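Local coordinates for protein acidocalcisomal pyrophosphatase (Trypanosoma brucei brucei, PDB 5CUY) that probably hydrolyses inorganic pyrophosphate to phosphate with the help of magnesium ions, at residues E278-L283 with G290-V295; A286-D291 with G320-G325. The protein carries 1 engineered substitution. All coordinates share one frame; numbering follows the deposited sequence.

Contact 1: E278-L283 with G290-V295; sequences ESTEVL and GDNDPV
Backbone groups of E278, S279 and T280 meet G290, N292 and D293 in a loop-to-loop contact beside the magnesium site, between strands 269-272 and 296-299. E278 N donates to D293 O over 3.0 Å, while E278 O faces the backbone N atoms of N292 and D293, both weak bonds; two residues opposite one make a G1 beta bulge. The bulge needs a positive phi at N292 (50°), which asparagine tolerates well. Further on, the bond from G290 N to S279 O is weak, and glycine, with no side chain, lets the chain lie directly against the backbone of E278 and S279. N292 turns its amide back across T280, the two side chains nearly at right angles. T280 N reaches N292 OD1 over 3.3 Å by an almost straight N-H (174°), but from above the carbonyl plane. At the other end, E278 CG lies 3.9 Å from V295 CG1. D291 binds magnesium with D296 and D328; its CG sits between backbone N and carbonyl carbon (chi1 55°), bringing OD1 to 3.5 Å from E278 CB. The bonds flanking D291 are weak, but those of E278 N to D293 O and T280 N to N292 OD1 probably help to fix the metal-binding turn.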
# COMPACT_ATOMS: atom_id res chain seq x y z
N GLU D 278 35.33 -7.10 0.59
CA GLU D 278 36.01 -5.88 0.97
C GLU D 278 37.35 -6.32 1.51
O GLU D 278 37.45 -6.93 2.56
CB GLU D 278 35.14 -5.17 1.99
CG GLU D 278 33.93 -4.56 1.30
CD GLU D 278 34.19 -3.12 0.89
OE1 GLU D 278 33.81 -2.22 1.66
OE2 GLU D 278 34.78 -2.85 -0.18
N SER D 279 38.41 -6.01 0.77
CA SER D 279 39.73 -6.49 1.13
C SER D 279 40.65 -5.70 2.05
O SER D 279 40.84 -4.51 1.89
CB SER D 279 40.51 -6.80 -0.14
OG SER D 279 41.87 -7.06 0.19
N THR D 280 41.26 -6.41 2.99
CA THR D 280 42.18 -5.75 3.88
C THR D 280 43.45 -5.47 3.10
O THR D 280 44.48 -5.22 3.67
CB THR D 280 42.56 -6.62 5.09
OG1 THR D 280 42.94 -7.91 4.63
CG2 THR D 280 41.40 -6.76 6.04
N GLU D 281 43.39 -5.49 1.78
CA GLU D 281 44.59 -5.22 1.03
C GLU D 281 44.37 -4.09 0.03
O GLU D 281 45.28 -3.65 -0.68
CB GLU D 281 45.07 -6.51 0.33
CG GLU D 281 46.33 -7.15 0.95
CD GLU D 281 46.10 -7.81 2.33
OE1 GLU D 281 46.70 -7.35 3.34
OE2 GLU D 281 45.32 -8.81 2.42
N VAL D 282 43.14 -3.61 -0.00
CA VAL D 282 42.75 -2.51 -0.87
C VAL D 282 42.38 -1.33 0.01
O VAL D 282 41.59 -1.48 0.95
CB VAL D 282 41.54 -2.87 -1.71
CG1 VAL D 282 41.06 -1.63 -2.46
CG2 VAL D 282 41.89 -4.03 -2.64
N LEU D 283 42.92 -0.16 -0.30
CA LEU D 283 42.63 1.02 0.49
C LEU D 283 41.37 1.83 0.14
O LEU D 283 40.92 1.87 -1.01
CB LEU D 283 43.83 1.97 0.47
CG LEU D 283 44.84 1.89 1.61
CD1 LEU D 283 45.39 0.47 1.77
CD2 LEU D 283 45.94 2.88 1.33
N GLY D 290 40.10 -2.47 3.90
CA GLY D 290 38.87 -3.25 3.93
C GLY D 290 38.86 -4.23 5.10
O GLY D 290 39.87 -4.40 5.77
N ASP D 291 37.76 -4.91 5.33
CA ASP D 291 37.71 -5.82 6.46
C ASP D 291 37.66 -7.34 6.17
O ASP D 291 37.32 -8.14 7.07
CB ASP D 291 36.54 -5.41 7.35
CG ASP D 291 35.25 -5.36 6.60
OD1 ASP D 291 35.24 -5.73 5.41
OD2 ASP D 291 34.22 -4.97 7.19
N ASN D 292 38.04 -7.75 4.95
CA ASN D 292 38.00 -9.17 4.54
C ASN D 292 36.65 -9.80 4.85
O ASN D 292 36.55 -10.75 5.65
CB ASN D 292 39.12 -9.99 5.22
CG ASN D 292 40.43 -9.94 4.45
OD1 ASN D 292 40.45 -9.59 3.26
ND2 ASN D 292 41.52 -10.29 5.11
N ASP D 293 35.63 -9.30 4.17
CA ASP D 293 34.26 -9.75 4.40
C ASP D 293 33.29 -9.19 3.35
O ASP D 293 33.55 -8.17 2.71
CB ASP D 293 33.88 -9.24 5.79
CG ASP D 293 33.08 -10.22 6.56
OD1 ASP D 293 33.53 -11.39 6.68
OD2 ASP D 293 32.02 -9.81 7.08
N PRO D 294 32.16 -9.88 3.13
CA PRO D 294 31.16 -9.43 2.16
C PRO D 294 30.58 -8.15 2.76
O PRO D 294 30.61 -7.97 3.99
CB PRO D 294 30.15 -10.57 2.16
CG PRO D 294 30.97 -11.76 2.46
CD PRO D 294 31.84 -11.24 3.58
N VAL D 295 30.06 -7.27 1.93
CA VAL D 295 29.56 -6.02 2.46
C VAL D 295 28.26 -6.29 3.14
O VAL D 295 27.45 -7.09 2.68
CB VAL D 295 29.37 -4.95 1.36
CG1 VAL D 295 30.27 -5.23 0.20
CG2 VAL D 295 27.91 -4.87 0.94

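Contact 2: A286-D291 with G320-G325; sequences AGVTGD and GMIDEG
T289 and G325 meet through one backbone hydrogen bond, and V288 adds an apolar touch on I322. The polar part is T289 N to G325 O, with the N-H aimed well at the oxygen (161°) and the nitrogen tilted modestly from the carbonyl plane; the modelled 2.5 Å between T289 N and G325 O is unusually short and its exact value doubtful. The same oxygen receives a CA-H...O contact from V288 CA at 3.2 Å. G287 and G325 both have positive phi, which glycine adopts easily, and the lack of a side chain also suits the approach of G325 CA to 3.1 Å from G287 O. In the apolar part V288 and I322 cross at about a right angle. V288 offers the compact CG2 methyl near its backbone, and the longer I322, its chain extended (chi2 -174°), reaches across to put CD1 3.5 Å from V288 CG2. G325 lies in the two-residue turn E324-G325, close to type I', of the beta hairpin joining antiparallel strands 310-323 and 326-335. M327 of the latter touches both V288 and I322 and joins T289 by backbone hydrogen bonding. The short strand 288-289 thus packs at the hairpin's end, with I322 also paired through its backbone to H378 of strand 378-387.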
# COMPACT_ATOMS: atom_id res chain seq x y z
N ALA D 286 44.17 6.52 3.08
CA ALA D 286 45.33 6.16 3.90
C ALA D 286 44.89 5.82 5.33
O ALA D 286 44.09 6.54 5.94
CB ALA D 286 46.34 7.31 3.89
N GLY D 287 45.41 4.71 5.85
CA GLY D 287 45.08 4.28 7.20
C GLY D 287 43.85 3.38 7.30
O GLY D 287 43.70 2.61 8.24
N VAL D 288 42.97 3.50 6.32
CA VAL D 288 41.73 2.74 6.25
C VAL D 288 41.78 1.72 5.12
O VAL D 288 42.01 2.05 3.96
CB VAL D 288 40.54 3.66 6.01
CG1 VAL D 288 39.26 2.86 5.92
CG2 VAL D 288 40.46 4.66 7.14
N THR D 289 41.51 0.48 5.47
CA THR D 289 41.54 -0.59 4.50
C THR D 289 40.19 -1.32 4.55
O THR D 289 39.22 -0.83 5.15
CB THR D 289 42.74 -1.51 4.87
OG1 THR D 289 43.39 -1.95 3.68
CG2 THR D 289 42.32 -2.69 5.74
N GLY D 290 40.10 -2.47 3.90
CA GLY D 290 38.87 -3.25 3.93
C GLY D 290 38.86 -4.23 5.10
O GLY D 290 39.87 -4.40 5.77
N ASP D 291 37.76 -4.91 5.33
CA ASP D 291 37.71 -5.82 6.46
C ASP D 291 37.66 -7.34 6.17
O ASP D 291 37.32 -8.14 7.07
CB ASP D 291 36.54 -5.41 7.35
CG ASP D 291 35.25 -5.36 6.60
OD1 ASP D 291 35.24 -5.73 5.41
OD2 ASP D 291 34.22 -4.97 7.19
N GLY D 320 28.98 4.55 6.53
CA GLY D 320 30.31 4.01 6.69
C GLY D 320 30.93 4.17 8.06
O GLY D 320 31.03 5.27 8.60
N MET D 321 31.38 3.08 8.62
CA MET D 321 31.95 3.10 9.94
C MET D 321 33.42 2.60 9.87
O MET D 321 33.70 1.53 9.36
CB MET D 321 31.04 2.23 10.81
CG MET D 321 31.43 2.11 12.25
SD MET D 321 30.05 1.39 13.18
CE MET D 321 30.45 -0.41 13.19
N ILE D 322 34.36 3.38 10.37
CA ILE D 322 35.76 2.96 10.34
C ILE D 322 36.17 2.49 11.72
O ILE D 322 36.04 3.23 12.68
CB ILE D 322 36.72 4.11 9.96
CG1 ILE D 322 36.33 4.73 8.61
CG2 ILE D 322 38.15 3.57 9.97
CD1 ILE D 322 37.28 5.75 8.10
N ASP D 323 36.69 1.27 11.81
CA ASP D 323 37.12 0.76 13.11
C ASP D 323 38.47 0.07 13.00
O ASP D 323 38.62 -0.93 12.31
CB ASP D 323 36.07 -0.23 13.68
CG ASP D 323 36.41 -0.67 15.09
OD1 ASP D 323 37.57 -1.09 15.31
OD2 ASP D 323 35.52 -0.59 15.98
N GLU D 324 39.47 0.62 13.68
CA GLU D 324 40.81 0.07 13.67
C GLU D 324 41.36 -0.12 12.27
O GLU D 324 41.76 -1.21 11.88
CB GLU D 324 40.82 -1.24 14.43
CG GLU D 324 40.45 -1.06 15.88
CD GLU D 324 40.53 -2.36 16.65
OE1 GLU D 324 39.76 -3.29 16.30
OE2 GLU D 324 41.37 -2.44 17.59
N GLY D 325 41.36 0.97 11.51
CA GLY D 325 41.86 0.93 10.15
C GLY D 325 41.01 0.21 9.14
O GLY D 325 41.44 0.06 7.98

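Following the chain from the N terminus, the loop after strand 269-272 enters contact 1 at 278-283, and the chain soon reaches 286-291, the first half of contact 2. It returns at 290-295, so contact 1 closes a short loop that contains strand 288-289. Contact 2 closes a longer one through strands 296-299 and 310-323, ending at 320-325. The two loops cross: 286-291 begins inside the first and overlaps its end at G290 and D291. T289 OG1 also joins the contacts, through a weak hydrogen bond to V282 O. Together they tie the metal-binding turn to the mixed sheet, whose strand 326-335 carries D328.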